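Local structure of tylactone synthase starter module and modules 1 & 2 (Streptomyces fradiae, 2Z5L) at residues A[277-291]-A[303-317]. The protein probably catalyses the NADPH-dependent reduction of a beta-keto intermediate during tylosin polyketide assembly, as the first ketoreductase of the synthase, setting the chirality of the resulting alcohol. Numbering follows the deposited sequence.
Sequences RRLAAEGAERLVLTS and LAEELRGHGCEVVHA
L303 CD2 rests over one face of the R277 guanidinium, toward its rim, while E306 OE2 sits at the edge, almost in the guanidinium plane. NH1 and NH2 of R277 both close on E306 OE2, end-on, at 2.9 Å and 3.1 Å, reaching it from the same face of the carboxylate; the two planes are turned 56° apart. With R277 extended from CG to NE and E306 extended beyond CG, this salt bridge ties one helix to the next at an exposed margin. One face of the H310 ring is taken by the methyl of A281, a CH-pi contact with CB 3.7 Å from the ring centroid. The H316 ring instead offers its edge: NE2 meets S291 OG at 2.6 Å in a hydrogen bond across the two strands. H316 CG, anti to the backbone N (chi1 -168°), carries the ring along the strand toward S291. Strands 286-291 and 313-318 run parallel as the last two at one edge of the Rossmann-type sheet of the ketoreductase domain, 313-318 outermost, and helix 300-308 makes the crossover of their beta-alpha-beta unit. Six backbone hydrogen bonds join residues 285-291 to 313-317. On the sheet face that carries L287, L289 and V314, toward helix 300-308, L289 CD1 and L307 CD1 meet tip to tip at 4.0 Å, and L307 CD2 packs against R277 CG. Nearer the start of the strands, C312 SG lies 3.6 Å from L287 CG, and its CB packs against A280 CB. On the opposite face, V288 and V315 lie side by side, CG2 to CG1 3.8 Å, with L330 of helix 324-333 packed on V288.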
# COMPACT_ATOMS: atom_id res chain seq x y z
N ARG A 277 -3.93 9.91 -24.54
CA ARG A 277 -3.30 10.35 -25.77
C ARG A 277 -2.28 9.35 -26.30
O ARG A 277 -2.15 9.15 -27.50
CB ARG A 277 -2.62 11.71 -25.57
CG ARG A 277 -3.57 12.87 -25.34
CD ARG A 277 -2.80 14.18 -25.09
NE ARG A 277 -3.65 15.32 -24.81
CZ ARG A 277 -4.26 16.06 -25.73
NH1 ARG A 277 -4.11 15.79 -27.03
NH2 ARG A 277 -5.00 17.10 -25.37
N ARG A 278 -1.54 8.72 -25.39
CA ARG A 278 -0.53 7.74 -25.78
C ARG A 278 -1.13 6.45 -26.33
O ARG A 278 -0.64 5.90 -27.31
CB ARG A 278 0.39 7.44 -24.60
CG ARG A 278 1.46 8.51 -24.38
CD ARG A 278 2.54 8.42 -25.47
NE ARG A 278 3.28 7.16 -25.47
CZ ARG A 278 4.27 6.85 -24.63
NH1 ARG A 278 4.66 7.72 -23.70
NH2 ARG A 278 4.90 5.69 -24.74
N LEU A 279 -2.18 5.97 -25.67
CA LEU A 279 -2.85 4.75 -26.08
C LEU A 279 -3.55 4.94 -27.42
O LEU A 279 -3.34 4.16 -28.36
CB LEU A 279 -3.85 4.32 -25.01
CG LEU A 279 -3.12 3.97 -23.70
CD1 LEU A 279 -4.06 3.33 -22.70
CD2 LEU A 279 -1.94 3.02 -24.04
N ALA A 280 -4.36 5.98 -27.50
CA ALA A 280 -5.10 6.32 -28.71
C ALA A 280 -4.16 6.49 -29.89
O ALA A 280 -4.48 6.10 -31.03
CB ALA A 280 -5.88 7.59 -28.50
N ALA A 281 -3.00 7.08 -29.62
CA ALA A 281 -2.01 7.32 -30.65
C ALA A 281 -1.24 6.06 -31.01
O ALA A 281 -0.55 6.03 -32.03
CB ALA A 281 -1.06 8.42 -30.22
N GLU A 282 -1.36 5.01 -30.21
CA GLU A 282 -0.61 3.80 -30.52
C GLU A 282 -1.40 2.56 -30.86
O GLU A 282 -0.92 1.44 -30.66
CB GLU A 282 0.36 3.46 -29.40
CG GLU A 282 1.37 4.55 -29.10
CD GLU A 282 2.36 4.13 -28.03
OE1 GLU A 282 3.14 4.99 -27.58
OE2 GLU A 282 2.35 2.93 -27.65
N GLY A 283 -2.62 2.72 -31.36
CA GLY A 283 -3.38 1.54 -31.72
C GLY A 283 -4.66 1.26 -30.98
O GLY A 283 -5.31 0.24 -31.23
N ALA A 284 -5.05 2.12 -30.05
CA ALA A 284 -6.29 1.88 -29.34
C ALA A 284 -7.44 2.06 -30.34
O ALA A 284 -7.43 3.00 -31.13
CB ALA A 284 -6.45 2.85 -28.17
N GLU A 285 -8.40 1.14 -30.29
CA GLU A 285 -9.55 1.18 -31.18
C GLU A 285 -10.68 1.96 -30.52
O GLU A 285 -11.49 2.61 -31.19
CB GLU A 285 -10.04 -0.23 -31.50
CG GLU A 285 -9.06 -1.08 -32.29
CD GLU A 285 -9.65 -2.42 -32.68
OE1 GLU A 285 -10.78 -2.42 -33.23
OE2 GLU A 285 -9.00 -3.46 -32.46
N ARG A 286 -10.74 1.89 -29.20
CA ARG A 286 -11.76 2.60 -28.46
C ARG A 286 -11.27 2.92 -27.05
O ARG A 286 -10.68 2.08 -26.37
CB ARG A 286 -13.04 1.77 -28.38
CG ARG A 286 -14.22 2.48 -27.69
CD ARG A 286 -15.41 1.54 -27.45
NE ARG A 286 -15.88 0.91 -28.69
CZ ARG A 286 -16.62 -0.20 -28.71
NH1 ARG A 286 -16.98 -0.79 -27.58
NH2 ARG A 286 -16.98 -0.72 -29.87
N LEU A 287 -11.53 4.14 -26.62
CA LEU A 287 -11.16 4.56 -25.29
C LEU A 287 -12.45 4.94 -24.60
O LEU A 287 -13.32 5.58 -25.20
CB LEU A 287 -10.23 5.78 -25.33
CG LEU A 287 -8.78 5.55 -25.75
CD1 LEU A 287 -7.96 6.87 -25.65
CD2 LEU A 287 -8.16 4.50 -24.85
N VAL A 288 -12.57 4.51 -23.36
CA VAL A 288 -13.72 4.81 -22.52
C VAL A 288 -13.14 5.47 -21.29
O VAL A 288 -12.43 4.82 -20.52
CB VAL A 288 -14.47 3.53 -22.15
CG1 VAL A 288 -15.51 3.81 -21.10
CG2 VAL A 288 -15.11 2.95 -23.40
N LEU A 289 -13.41 6.75 -21.10
CA LEU A 289 -12.88 7.50 -19.99
C LEU A 289 -13.94 7.82 -18.95
O LEU A 289 -15.04 8.26 -19.29
CB LEU A 289 -12.26 8.80 -20.50
CG LEU A 289 -11.38 8.67 -21.74
CD1 LEU A 289 -11.03 10.07 -22.24
CD2 LEU A 289 -10.13 7.88 -21.44
N THR A 290 -13.62 7.60 -17.69
CA THR A 290 -14.58 7.91 -16.65
C THR A 290 -14.00 9.02 -15.82
O THR A 290 -12.79 9.13 -15.67
CB THR A 290 -14.86 6.70 -15.75
OG1 THR A 290 -13.83 6.59 -14.77
CG2 THR A 290 -14.89 5.42 -16.59
N SER A 291 -14.88 9.87 -15.31
CA SER A 291 -14.48 10.99 -14.46
C SER A 291 -15.66 11.44 -13.60
O SER A 291 -16.81 11.13 -13.89
CB SER A 291 -14.00 12.16 -15.32
OG SER A 291 -15.06 12.71 -16.09
N LEU A 303 -10.58 17.49 -25.46
CA LEU A 303 -9.72 16.31 -25.36
C LEU A 303 -10.20 15.13 -26.23
O LEU A 303 -9.39 14.53 -26.95
CB LEU A 303 -9.64 15.85 -23.90
CG LEU A 303 -8.43 15.03 -23.41
CD1 LEU A 303 -8.91 14.01 -22.40
CD2 LEU A 303 -7.73 14.35 -24.55
N ALA A 304 -11.49 14.81 -26.16
CA ALA A 304 -12.06 13.69 -26.92
C ALA A 304 -11.90 13.88 -28.43
O ALA A 304 -11.61 12.93 -29.14
CB ALA A 304 -13.53 13.50 -26.56
N GLU A 305 -12.12 15.11 -28.90
CA GLU A 305 -11.97 15.41 -30.32
C GLU A 305 -10.54 15.15 -30.79
O GLU A 305 -10.33 14.56 -31.86
CB GLU A 305 -12.32 16.88 -30.61
CG GLU A 305 -13.78 17.24 -30.64
CD GLU A 305 -13.98 18.72 -30.98
OE1 GLU A 305 -13.22 19.23 -31.84
OE2 GLU A 305 -14.88 19.38 -30.41
N GLU A 306 -9.55 15.58 -30.02
CA GLU A 306 -8.17 15.35 -30.44
C GLU A 306 -7.86 13.86 -30.39
O GLU A 306 -7.11 13.37 -31.21
CB GLU A 306 -7.21 16.13 -29.54
CG GLU A 306 -7.57 17.61 -29.48
CD GLU A 306 -6.59 18.45 -28.68
OE1 GLU A 306 -6.91 19.63 -28.43
OE2 GLU A 306 -5.51 17.92 -28.32
N LEU A 307 -8.46 13.14 -29.43
CA LEU A 307 -8.22 11.71 -29.29
C LEU A 307 -8.81 10.92 -30.47
O LEU A 307 -8.23 9.93 -30.92
CB LEU A 307 -8.81 11.20 -27.96
CG LEU A 307 -8.23 11.71 -26.63
CD1 LEU A 307 -8.98 11.11 -25.47
CD2 LEU A 307 -6.76 11.36 -26.54
N ARG A 308 -9.97 11.35 -30.98
CA ARG A 308 -10.60 10.68 -32.11
C ARG A 308 -9.80 10.95 -33.37
O ARG A 308 -9.86 10.20 -34.34
CB ARG A 308 -12.02 11.18 -32.31
CG ARG A 308 -12.88 11.02 -31.13
CD ARG A 308 -14.26 11.60 -31.39
NE ARG A 308 -15.09 11.36 -30.21
CZ ARG A 308 -15.54 12.30 -29.38
NH1 ARG A 308 -15.24 13.57 -29.61
NH2 ARG A 308 -16.27 11.97 -28.32
N GLY A 309 -9.03 12.03 -33.35
CA GLY A 309 -8.21 12.38 -34.49
C GLY A 309 -7.14 11.34 -34.74
O GLY A 309 -6.57 11.28 -35.82
N HIS A 310 -6.85 10.53 -33.72
CA HIS A 310 -5.84 9.48 -33.85
C HIS A 310 -6.47 8.28 -34.51
O HIS A 310 -5.78 7.31 -34.81
CB HIS A 310 -5.29 9.09 -32.48
CG HIS A 310 -4.34 10.09 -31.91
ND1 HIS A 310 -3.11 10.35 -32.47
CD2 HIS A 310 -4.45 10.93 -30.85
CE1 HIS A 310 -2.51 11.30 -31.79
NE2 HIS A 310 -3.30 11.67 -30.80
N GLY A 311 -7.79 8.34 -34.73
CA GLY A 311 -8.51 7.26 -35.35
C GLY A 311 -9.30 6.48 -34.32
O GLY A 311 -10.25 5.77 -34.65
N CYS A 312 -8.91 6.64 -33.06
CA CYS A 312 -9.54 5.96 -31.94
C CYS A 312 -10.95 6.49 -31.60
O CYS A 312 -11.18 7.69 -31.60
CB CYS A 312 -8.64 6.10 -30.71
SG CYS A 312 -9.19 5.13 -29.33
N GLU A 313 -11.87 5.58 -31.31
CA GLU A 313 -13.22 5.98 -30.92
C GLU A 313 -13.29 6.30 -29.42
O GLU A 313 -12.83 5.52 -28.59
CB GLU A 313 -14.23 4.89 -31.26
CG GLU A 313 -15.68 5.35 -31.25
CD GLU A 313 -16.66 4.22 -31.50
OE1 GLU A 313 -16.67 3.68 -32.63
OE2 GLU A 313 -17.42 3.87 -30.57
N VAL A 314 -13.87 7.46 -29.09
CA VAL A 314 -13.88 7.91 -27.69
C VAL A 314 -15.19 8.20 -27.02
O VAL A 314 -15.99 9.01 -27.49
CB VAL A 314 -13.06 9.20 -27.54
CG1 VAL A 314 -13.08 9.68 -26.09
CG2 VAL A 314 -11.66 8.98 -28.04
N VAL A 315 -15.37 7.59 -25.86
CA VAL A 315 -16.59 7.79 -25.10
C VAL A 315 -16.25 8.25 -23.67
O VAL A 315 -15.33 7.73 -23.04
CB VAL A 315 -17.40 6.46 -25.08
CG1 VAL A 315 -17.46 5.87 -23.68
CG2 VAL A 315 -18.78 6.69 -25.67
N HIS A 316 -17.01 9.21 -23.15
CA HIS A 316 -16.76 9.73 -21.81
C HIS A 316 -18.00 9.64 -20.90
O HIS A 316 -19.10 10.09 -21.27
CB HIS A 316 -16.28 11.18 -21.92
CG HIS A 316 -15.74 11.74 -20.65
ND1 HIS A 316 -15.25 13.03 -20.54
CD2 HIS A 316 -15.62 11.19 -19.41
CE1 HIS A 316 -14.86 13.24 -19.30
NE2 HIS A 316 -15.07 12.15 -18.59
N ALA A 317 -17.83 9.07 -19.71
CA ALA A 317 -18.94 8.94 -18.77
C ALA A 317 -18.58 9.34 -17.34
O ALA A 317 -17.43 9.23 -16.91
CB ALA A 317 -19.46 7.51 -18.78